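Local coordinates for protein Esterase/lipase (PDB 4OUK) that probably hydrolyses ester bonds as an alpha/beta-hydrolase of the esterase/lipase type, here holding a lipid-like phosphonate in its presumed active site, at residues G76-D81 / L106-D111; C184-P189 / D243-Q248. The protein carries 1 engineered substitution. All coordinates share one frame; numbering follows the deposited sequence.

Contact 1: residues G76-D81 / L106-D111. With C63 ((2R)-2,3-bis(hexyloxy)propyl hydrogen (S)-pentylphosphonate), chain B.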
ATOM      1  N   GLY A  76       9.138   5.732  -1.051  1.00 21.08           N
ATOM      2  CA  GLY A  76       9.413   7.017  -0.403  1.00 23.58           C
ATOM      3  C   GLY A  76       8.642   8.193  -0.974  1.00 25.75           C
ATOM      4  O   GLY A  76       9.066   9.362  -0.805  1.00 23.11           O
ATOM      5  N   TRP A  77       7.479   7.909  -1.587  1.00 23.89           N
ATOM      6  CA  TRP A  77       6.629   8.958  -2.173  1.00 23.59           C
ATOM      7  C   TRP A  77       7.258   9.674  -3.361  1.00 23.43           C
ATOM      8  O   TRP A  77       6.526  10.408  -4.063  1.00 22.10           O
ATOM      9  CB  TRP A  77       6.238  10.014  -1.139  1.00 22.92           C
ATOM     10  CG  TRP A  77       5.594   9.475   0.064  1.00 22.72           C
ATOM     11  CD1 TRP A  77       4.318   9.102   0.184  1.00 24.47           C
ATOM     12  CD2 TRP A  77       6.194   9.306   1.343  1.00 22.88           C
ATOM     13  NE1 TRP A  77       4.085   8.628   1.463  1.00 26.42           N
ATOM     14  CE2 TRP A  77       5.219   8.770   2.194  1.00 23.12           C
ATOM     15  CE3 TRP A  77       7.501   9.496   1.838  1.00 23.34           C
ATOM     16  CZ2 TRP A  77       5.457   8.492   3.542  1.00 24.48           C
ATOM     17  CZ3 TRP A  77       7.754   9.216   3.172  1.00 24.49           C
ATOM     18  CH2 TRP A  77       6.734   8.687   4.014  1.00 24.73           C
ATOM     19  N   PHE A  78       8.571   9.426  -3.611  1.00 23.48           N
ATOM     20  CA  PHE A  78       9.350  10.032  -4.774  1.00 23.65           C
ATOM     21  C   PHE A  78       9.595   9.050  -5.912  1.00 22.32           C
ATOM     22  O   PHE A  78      10.090   9.414  -6.975  1.00 20.40           O
ATOM     23  CB  PHE A  78      10.760  10.540  -4.340  1.00 23.08           C
ATOM     24  CG  PHE A  78      10.758  11.859  -3.610  1.00 25.51           C
ATOM     25  CD1 PHE A  78      10.458  11.935  -2.259  1.00 26.23           C
ATOM     26  CD2 PHE A  78      11.056  13.035  -4.286  1.00 28.12           C
ATOM     27  CE1 PHE A  78      10.478  13.145  -1.600  1.00 26.46           C
ATOM     28  CE2 PHE A  78      11.048  14.245  -3.629  1.00 27.02           C
ATOM     29  CZ  PHE A  78      10.760  14.296  -2.290  1.00 25.49           C
ATOM     30  N   TYR A  79       9.264   7.800  -5.700  1.00 21.70           N
ATOM     31  CA  TYR A  79       9.702   6.783  -6.655  1.00 22.33           C
ATOM     32  C   TYR A  79       8.714   5.623  -6.840  1.00 22.87           C
ATOM     33  O   TYR A  79       7.951   5.263  -5.926  1.00 21.47           O
ATOM     34  CB  TYR A  79      11.110   6.294  -6.275  1.00 24.37           C
ATOM     35  CG  TYR A  79      11.539   4.988  -6.888  1.00 25.74           C
ATOM     36  CD1 TYR A  79      11.306   3.806  -6.223  1.00 29.17           C
ATOM     37  CD2 TYR A  79      12.164   4.930  -8.135  1.00 30.41           C
ATOM     38  CE1 TYR A  79      11.667   2.586  -6.782  1.00 33.38           C
ATOM     39  CE2 TYR A  79      12.525   3.720  -8.708  1.00 30.27           C
ATOM     40  CZ  TYR A  79      12.262   2.546  -8.032  1.00 31.17           C
ATOM     41  OH  TYR A  79      12.577   1.284  -8.541  1.00 34.69           O
ATOM     42  N   GLY A  80       8.758   5.028  -8.038  1.00 22.72           N
ATOM     43  CA  GLY A  80       7.929   3.891  -8.329  1.00 21.39           C
ATOM     44  C   GLY A  80       6.880   4.202  -9.347  1.00 23.17           C
ATOM     45  O   GLY A  80       6.689   5.365  -9.758  1.00 18.84           O
ATOM     46  N   ASP A  81       6.258   3.133  -9.804  1.00 22.87           N
ATOM     47  CA  ASP A  81       5.104   3.214 -10.732  1.00 24.89           C
ATOM     48  C   ASP A  81       4.307   1.890 -10.645  1.00 22.29           C
ATOM     49  O   ASP A  81       4.640   1.026  -9.815  1.00 21.12           O
ATOM     50  CB  ASP A  81       5.638   3.416 -12.119  1.00 24.80           C
ATOM     51  CG  ASP A  81       6.616   2.296 -12.548  1.00 27.42           C
ATOM     52  OD1 ASP A  81       6.396   1.133 -12.193  1.00 25.39           O
ATOM     53  OD2 ASP A  81       7.567   2.603 -13.323  1.00 33.20           O
ATOM     54  N   LEU A 106       4.246  11.447  -8.379  1.00 19.88           N
ATOM     55  CA  LEU A 106       5.315  11.404  -7.391  1.00 21.44           C
ATOM     56  C   LEU A 106       5.654  12.789  -6.931  1.00 23.00           C
ATOM     57  O   LEU A 106       5.488  13.770  -7.663  1.00 23.04           O
ATOM     58  CB  LEU A 106       6.573  10.775  -7.958  1.00 22.61           C
ATOM     59  CG  LEU A 106       6.320   9.351  -8.497  1.00 24.68           C
ATOM     60  CD1 LEU A 106       7.563   8.854  -9.219  1.00 26.33           C
ATOM     61  CD2 LEU A 106       5.935   8.364  -7.424  1.00 25.73           C
ATOM     62  N   LEU A 107       6.056  12.867  -5.679  1.00 26.52           N
ATOM     63  CA  LEU A 107       6.703  14.070  -5.136  1.00 26.60           C
ATOM     64  C   LEU A 107       7.954  14.255  -5.971  1.00 25.86           C
ATOM     65  O   LEU A 107       8.535  13.279  -6.418  1.00 23.86           O
ATOM     66  CB  LEU A 107       7.112  13.825  -3.708  1.00 26.93           C
ATOM     67  CG  LEU A 107       6.185  14.040  -2.552  1.00 28.27           C
ATOM     68  CD1 LEU A 107       4.795  13.607  -2.754  1.00 27.60           C
ATOM     69  CD2 LEU A 107       6.787  13.489  -1.273  1.00 25.95           C
ATOM     70  N   PRO A 108       8.359  15.505  -6.223  1.00 29.21           N
ATOM     71  CA  PRO A 108       7.738  16.719  -5.773  1.00 28.98           C
ATOM     72  C   PRO A 108       6.724  17.272  -6.776  1.00 29.81           C
ATOM     73  O   PRO A 108       6.226  18.334  -6.575  1.00 34.38           O
ATOM     74  CB  PRO A 108       8.923  17.654  -5.682  1.00 30.72           C
ATOM     75  CG  PRO A 108       9.803  17.245  -6.843  1.00 30.43           C
ATOM     76  CD  PRO A 108       9.563  15.774  -7.042  1.00 27.30           C
ATOM     77  N   ASP A 109       6.435  16.568  -7.854  1.00 31.97           N
ATOM     78  CA  ASP A 109       5.453  17.042  -8.858  1.00 30.04           C
ATOM     79  C   ASP A 109       4.089  17.334  -8.247  1.00 26.74           C
ATOM     80  O   ASP A 109       3.341  18.184  -8.706  1.00 26.23           O
ATOM     81  CB  ASP A 109       5.288  15.985  -9.923  1.00 34.10           C
ATOM     82  CG  ASP A 109       6.592  15.650 -10.589  1.00 44.75           C
ATOM     83  OD1 ASP A 109       7.408  16.596 -10.743  1.00 48.44           O
ATOM     84  OD2 ASP A 109       6.800  14.454 -10.913  1.00 51.53           O
ATOM     85  N   VAL A 110       3.772  16.571  -7.226  1.00 21.01           N
ATOM     86  CA  VAL A 110       2.571  16.728  -6.445  1.00 20.84           C
ATOM     87  C   VAL A 110       2.974  16.725  -4.979  1.00 21.40           C
ATOM     88  O   VAL A 110       4.162  16.557  -4.629  1.00 22.31           O
ATOM     89  CB  VAL A 110       1.545  15.592  -6.729  1.00 23.81           C
ATOM     90  CG1 VAL A 110       1.019  15.734  -8.142  1.00 24.94           C
ATOM     91  CG2 VAL A 110       2.105  14.165  -6.466  1.00 23.43           C
ATOM     92  N   ASP A 111       1.992  16.973  -4.128  1.00 21.75           N
ATOM     93  CA  ASP A 111       2.085  16.725  -2.710  1.00 19.75           C
ATOM     94  C   ASP A 111       1.171  15.552  -2.285  1.00 20.76           C
ATOM     95  O   ASP A 111       0.556  14.881  -3.122  1.00 20.03           O
ATOM     96  CB  ASP A 111       1.809  18.036  -1.908  1.00 19.60           C
ATOM     97  CG  ASP A 111       0.350  18.573  -2.030  1.00 21.74           C
ATOM     98  OD1 ASP A 111      -0.583  17.796  -2.367  1.00 24.11           O
ATOM     99  OD2 ASP A 111       0.136  19.790  -1.752  1.00 23.34           O
TER
HETATM  100  P5  C63 B 401       9.795   3.140   1.847  0.50 20.24           P
HETATM  101  O11 C63 B 401       8.837   3.488   0.790  0.50 15.20           O
HETATM  102  C6  C63 B 401      10.538   4.577   2.645  0.50 22.21           C
HETATM  103  C7  C63 B 401       9.468   5.455   3.213  0.50 23.91           C
HETATM  104  C8  C63 B 401       9.990   6.416   4.261  0.50 25.29           C
HETATM  105  C9  C63 B 401      10.696   7.602   3.648  0.50 25.70           C
HETATM  106  C10 C63 B 401      11.967   7.170   2.991  0.50 27.30           C
HETATM  107  O4  C63 B 401      10.989   2.212   1.364  0.50 24.43           O
HETATM  108  C3  C63 B 401      12.102   2.979   0.914  0.50 32.94           C
HETATM  109  C2  C63 B 401      13.064   3.425   2.029  0.50 36.14           C
HETATM  110  O13 C63 B 401      13.663   4.711   1.758  0.50 36.20           O
HETATM  111  C14 C63 B 401      15.076   4.774   1.991  0.50 33.05           C
HETATM  112  C15 C63 B 401      15.883   4.407   0.737  0.50 30.95           C
HETATM  113  C16 C63 B 401      16.177   5.624  -0.135  0.50 29.14           C
HETATM  114  C17 C63 B 401      16.246   5.329  -1.635  0.50 24.89           C
HETATM  115  C1  C63 B 401      14.171   2.391   2.220  0.50 38.70           C
HETATM  116  O20 C63 B 401      15.265   2.919   2.991  0.50 40.34           O
HETATM  117  C21 C63 B 401      15.757   1.997   3.992  0.50 36.62           C
HETATM  118  C22 C63 B 401      16.908   2.582   4.835  0.50 36.99           C
HETATM  119  C23 C63 B 401      16.898   4.103   4.976  0.50 37.95           C
HETATM  120  C24 C63 B 401      18.264   4.672   5.393  0.50 37.93           C
HETATM  121  C25 C63 B 401      18.886   5.500   4.259  0.50 38.15           C
HETATM  122  C26 C63 B 401      18.776   6.996   4.472  0.50 36.75           C
HETATM  123  O   HOH W   1      10.229  12.153  -8.030  1.00 25.50           O
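Leu107 lays its CB almost squarely over the middle of the Phe78 ring, 3.8 Å from the ring centroid and only 4° off the normal, a CH-pi contact in which the two side chains cross at about a right angle. The CD2 branch of Leu107 touches the ring at CE1 and lies 3.5 Å from Trp77 CB. With its CG anti to the carbonyl carbon (chi1 -78°), Phe78 carries its ring to Leu107, and the ring of Tyr206, from helix 200-211, meets it edge-to-face. Leu107 also uses its backbone N, which donates to Trp77 O, 3.0 Å away, and Gln115 NE2 of helix 112-129 donates to the same oxygen, giving the carbonyl two bonds.

Segment 76-81 carries the end of the HGGGW-type loop found in hormone-sensitive-lipase-like alpha/beta-hydrolases. Gly76 N gives a hydrogen bond to phosphonate oxygen O11 of the ligand at 2.9 Å. With Gly75 N and Ala147 N also bonded to the ligand, this fits an oxyanion hole.

Leu106 fills the other end of the contact. Its CD1 methyl comes to 3.4 Å from Phe78 O and also touches Gly80 O, while CD2 packs alongside Tyr79 N. A water donates to both Phe78 O (2.9 Å) and Leu107 O (2.6 Å), tying the two loops together where the cis peptide between Leu107 and Pro108 turns the chain. Pro108 CD then borders the Phe78 ring at CE2, 4.0 Å away.

Contact 2: residues C184-P189 / D243-Q248; sequences CPVAEP and DSFYLQ. With C63 ((2R)-2,3-bis(hexyloxy)propyl hydrogen (S)-pentylphosphonate), chain B.
Cys184 sets its CB 3.4 Å from OD2 of Asp243, the probable acid of an alpha/beta-hydrolase Ser-His-Asp triad with Ser146 and His278. The Asp243 carboxylate, which also accepts from His278 ND1 through OD1, is further held by an Asx turn: Phe245 N donates to OD1 from above the carboxylate plane. Next along the chain, Pro185 O touches Gln248 CB. Val186 points its CG2 methyl over one face of the Phe245 ring, 4.2 Å from the centroid and offset toward the rim, and the same methyl meets ligand atom C8; CG1, anti to the backbone N (chi1 -179°), lies against Gln248 CD instead. Ala187 N donates to a water at 2.8 Å that also sits beside Pro185 O and Gln248 OE1.

At Glu188 both polar atoms of the Gln248 amide grip the backbone, N donating to Gln248 OE1 (2.9 Å) and O accepting from NE2. A leucine in place of Gln248 would probably leave both of these buried backbone groups without their mates and weaken the hold on Glu188. The NE2 bond, 3.0 Å to Glu188 O, lies in the plane of the Gln248 amide yet arrives 58° above the carbonyl plane.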
ATOM      1  N   CYS A 184       5.827  -3.176   6.394  1.00 21.05           N
ATOM      2  CA  CYS A 184       6.795  -2.218   6.921  1.00 23.45           C
ATOM      3  C   CYS A 184       6.358  -0.748   6.666  1.00 22.68           C
ATOM      4  O   CYS A 184       7.102   0.020   6.023  1.00 20.54           O
ATOM      5  CB  CYS A 184       8.110  -2.404   6.242  1.00 27.14           C
ATOM      6  SG  CYS A 184       8.709  -4.058   6.418  1.00 30.91           S
ATOM      7  N   PRO A 185       5.147  -0.378   7.130  1.00 22.33           N
ATOM      8  CA  PRO A 185       4.690   0.968   6.810  1.00 22.83           C
ATOM      9  C   PRO A 185       5.532   2.040   7.483  1.00 24.67           C
ATOM     10  O   PRO A 185       6.138   1.767   8.549  1.00 25.29           O
ATOM     11  CB  PRO A 185       3.317   0.984   7.450  1.00 21.90           C
ATOM     12  CG  PRO A 185       3.500   0.100   8.687  1.00 21.07           C
ATOM     13  CD  PRO A 185       4.260  -1.041   8.116  1.00 22.41           C
ATOM     14  N   VAL A 186       5.551   3.237   6.867  1.00 24.85           N
ATOM     15  CA  VAL A 186       6.015   4.491   7.514  1.00 25.22           C
ATOM     16  C   VAL A 186       4.782   5.336   7.769  1.00 23.84           C
ATOM     17  O   VAL A 186       4.510   6.244   7.041  1.00 24.02           O
ATOM     18  CB  VAL A 186       7.085   5.152   6.631  1.00 25.26           C
ATOM     19  CG1 VAL A 186       7.635   6.435   7.247  1.00 28.86           C
ATOM     20  CG2 VAL A 186       8.253   4.197   6.558  1.00 28.68           C
ATOM     21  N   ALA A 187       3.965   4.909   8.727  1.00 22.94           N
ATOM     22  CA  ALA A 187       2.653   5.457   8.918  1.00 25.50           C
ATOM     23  C   ALA A 187       2.750   6.814   9.639  1.00 24.94           C
ATOM     24  O   ALA A 187       1.756   7.552   9.668  1.00 22.90           O
ATOM     25  CB  ALA A 187       1.797   4.515   9.742  1.00 26.12           C
ATOM     26  N   GLU A 188       3.923   7.087  10.234  1.00 27.19           N
ATOM     27  CA  GLU A 188       4.176   8.314  11.062  1.00 30.22           C
ATOM     28  C   GLU A 188       5.346   9.122  10.510  1.00 30.28           C
ATOM     29  O   GLU A 188       6.404   9.235  11.145  1.00 40.66           O
ATOM     30  CB  GLU A 188       4.469   7.924  12.515  1.00 31.07           C
ATOM     31  CG  GLU A 188       3.315   7.156  13.185  1.00 31.75           C
ATOM     32  CD  GLU A 188       2.075   7.994  13.418  1.00 32.30           C
ATOM     33  OE1 GLU A 188       2.209   9.113  13.941  1.00 45.82           O
ATOM     34  OE2 GLU A 188       0.960   7.558  13.115  1.00 29.21           O
ATOM     35  N   PRO A 189       5.174   9.707   9.337  1.00 28.50           N
ATOM     36  CA  PRO A 189       6.347  10.394   8.756  1.00 31.35           C
ATOM     37  C   PRO A 189       6.922  11.576   9.581  1.00 29.39           C
ATOM     38  O   PRO A 189       8.106  11.835   9.474  1.00 32.32           O
ATOM     39  CB  PRO A 189       5.861  10.861   7.368  1.00 30.69           C
ATOM     40  CG  PRO A 189       4.476  10.328   7.197  1.00 28.89           C
ATOM     41  CD  PRO A 189       3.977   9.803   8.480  1.00 30.51           C
ATOM     42  N   ASP A 243      13.819  -4.830   9.664  1.00 43.54           N
ATOM     43  CA  ASP A 243      13.337  -3.753   8.813  1.00 43.31           C
ATOM     44  C   ASP A 243      14.037  -2.470   9.269  1.00 44.01           C
ATOM     45  O   ASP A 243      14.053  -2.133  10.465  1.00 42.43           O
ATOM     46  CB  ASP A 243      11.821  -3.655   8.940  1.00 47.85           C
ATOM     47  CG  ASP A 243      11.249  -2.390   8.347  1.00 49.91           C
ATOM     48  OD1 ASP A 243      11.819  -1.899   7.323  1.00 49.62           O
ATOM     49  OD2 ASP A 243      10.178  -1.921   8.881  1.00 52.55           O
ATOM     50  N   SER A 244      14.615  -1.746   8.323  1.00 41.24           N
ATOM     51  CA  SER A 244      15.294  -0.494   8.682  1.00 45.46           C
ATOM     52  C   SER A 244      14.343   0.531   9.316  1.00 41.20           C
ATOM     53  O   SER A 244      14.788   1.336  10.116  1.00 40.30           O
ATOM     54  CB  SER A 244      16.102   0.088   7.507  1.00 43.45           C
ATOM     55  OG  SER A 244      15.396   0.094   6.283  1.00 51.36           O
ATOM     56  N   PHE A 245      13.036   0.455   9.030  1.00 46.76           N
ATOM     57  CA  PHE A 245      12.009   1.268   9.766  1.00 46.57           C
ATOM     58  C   PHE A 245      11.179   0.441  10.713  1.00 43.04           C
ATOM     59  O   PHE A 245       9.955   0.644  10.848  1.00 41.96           O
ATOM     60  CB  PHE A 245      11.041   1.994   8.824  1.00 49.87           C
ATOM     61  CG  PHE A 245      11.718   2.799   7.783  1.00 49.65           C
ATOM     62  CD1 PHE A 245      11.977   2.250   6.537  1.00 52.21           C
ATOM     63  CD2 PHE A 245      12.138   4.087   8.054  1.00 49.09           C
ATOM     64  CE1 PHE A 245      12.608   2.991   5.552  1.00 53.22           C
ATOM     65  CE2 PHE A 245      12.773   4.831   7.078  1.00 53.41           C
ATOM     66  CZ  PHE A 245      13.005   4.287   5.821  1.00 49.77           C
ATOM     67  N   TYR A 246      11.816  -0.508  11.380  1.00 40.72           N
ATOM     68  CA  TYR A 246      11.121  -1.258  12.424  1.00 35.92           C
ATOM     69  C   TYR A 246      10.604  -0.290  13.479  1.00 38.00           C
ATOM     70  O   TYR A 246       9.575  -0.564  14.100  1.00 36.20           O
ATOM     71  CB  TYR A 246      12.070  -2.287  13.047  1.00 39.25           C
ATOM     72  CG  TYR A 246      11.455  -3.115  14.136  1.00 38.30           C
ATOM     73  CD1 TYR A 246      10.237  -3.784  13.931  1.00 40.69           C
ATOM     74  CD2 TYR A 246      12.083  -3.259  15.374  1.00 43.69           C
ATOM     75  CE1 TYR A 246       9.681  -4.568  14.921  1.00 41.01           C
ATOM     76  CE2 TYR A 246      11.511  -4.036  16.372  1.00 42.33           C
ATOM     77  CZ  TYR A 246      10.314  -4.667  16.137  1.00 40.99           C
ATOM     78  OH  TYR A 246       9.736  -5.435  17.107  1.00 46.00           O
ATOM     79  N   LEU A 247      11.304   0.844  13.682  1.00 38.89           N
ATOM     80  CA  LEU A 247      10.838   1.871  14.645  1.00 44.15           C
ATOM     81  C   LEU A 247       9.430   2.372  14.330  1.00 35.89           C
ATOM     82  O   LEU A 247       8.585   2.469  15.197  1.00 31.62           O
ATOM     83  CB  LEU A 247      11.851   3.032  14.773  1.00 49.18           C
ATOM     84  CG  LEU A 247      13.102   2.631  15.606  1.00 55.86           C
ATOM     85  CD1 LEU A 247      14.145   3.752  15.728  1.00 54.87           C
ATOM     86  CD2 LEU A 247      12.726   2.073  16.991  1.00 54.02           C
ATOM     87  N   GLN A 248       9.169   2.646  13.065  1.00 40.06           N
ATOM     88  CA  GLN A 248       7.817   3.023  12.618  1.00 37.15           C
ATOM     89  C   GLN A 248       6.740   1.941  12.969  1.00 38.88           C
ATOM     90  O   GLN A 248       5.588   2.266  13.319  1.00 37.89           O
ATOM     91  CB  GLN A 248       7.875   3.245  11.118  1.00 38.11           C
ATOM     92  CG  GLN A 248       8.561   4.548  10.709  1.00 38.92           C
ATOM     93  CD  GLN A 248       7.639   5.749  10.946  1.00 42.51           C
ATOM     94  OE1 GLN A 248       6.385   5.655  10.896  1.00 30.26           O
ATOM     95  NE2 GLN A 248       8.257   6.881  11.227  1.00 38.03           N
TER
HETATM   96  P5  C63 B 401       9.795   3.140   1.847  0.50 20.24           P
HETATM   97  O11 C63 B 401       8.837   3.488   0.790  0.50 15.20           O
HETATM   98  C6  C63 B 401      10.538   4.577   2.645  0.50 22.21           C
HETATM   99  C7  C63 B 401       9.468   5.455   3.213  0.50 23.91           C
HETATM  100  C8  C63 B 401       9.990   6.416   4.261  0.50 25.29           C
HETATM  101  C9  C63 B 401      10.696   7.602   3.648  0.50 25.70           C
HETATM  102  C10 C63 B 401      11.967   7.170   2.991  0.50 27.30           C
HETATM  103  O4  C63 B 401      10.989   2.212   1.364  0.50 24.43           O
HETATM  104  C3  C63 B 401      12.102   2.979   0.914  0.50 32.94           C
HETATM  105  C2  C63 B 401      13.064   3.425   2.029  0.50 36.14           C
HETATM  106  O13 C63 B 401      13.663   4.711   1.758  0.50 36.20           O
HETATM  107  C14 C63 B 401      15.076   4.774   1.991  0.50 33.05           C
HETATM  108  C15 C63 B 401      15.883   4.407   0.737  0.50 30.95           C
HETATM  109  C16 C63 B 401      16.177   5.624  -0.135  0.50 29.14           C
HETATM  110  C17 C63 B 401      16.246   5.329  -1.635  0.50 24.89           C
HETATM  111  C1  C63 B 401      14.171   2.391   2.220  0.50 38.70           C
HETATM  112  O20 C63 B 401      15.265   2.919   2.991  0.50 40.34           O
HETATM  113  C21 C63 B 401      15.757   1.997   3.992  0.50 36.62           C
HETATM  114  C22 C63 B 401      16.908   2.582   4.835  0.50 36.99           C
HETATM  115  C23 C63 B 401      16.898   4.103   4.976  0.50 37.95           C
HETATM  116  C24 C63 B 401      18.264   4.672   5.393  0.50 37.93           C
HETATM  117  C25 C63 B 401      18.886   5.500   4.259  0.50 38.15           C
HETATM  118  C26 C63 B 401      18.776   6.996   4.472  0.50 36.75           C
HETATM  119  O   HOH W   2       4.590   3.102  10.803  1.00 41.47           O

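Overall arrangement
The two contacts lie in series along the chain, contact 1 closing before contact 2 opens, with centres about 18 Å apart. Each joins segments that follow neighbouring parallel strands of the same central sheet: 66-72 and 98-102 for contact 1, 179-183 and 235-240 for contact 2. Strand 140-145, which leads to the probable nucleophile elbow at Ser146, runs between the two pairs. The contacts meet where Trp77 CH2 packs on Val186 CG1 at 4.0 Å, and the pentyl chain of the phosphonate touches both residues. Contact 1 thus supplies part of the probable oxyanion hole, contact 2 the probable acid, and together they line what is probably the substrate pocket, where the phosphonate sits.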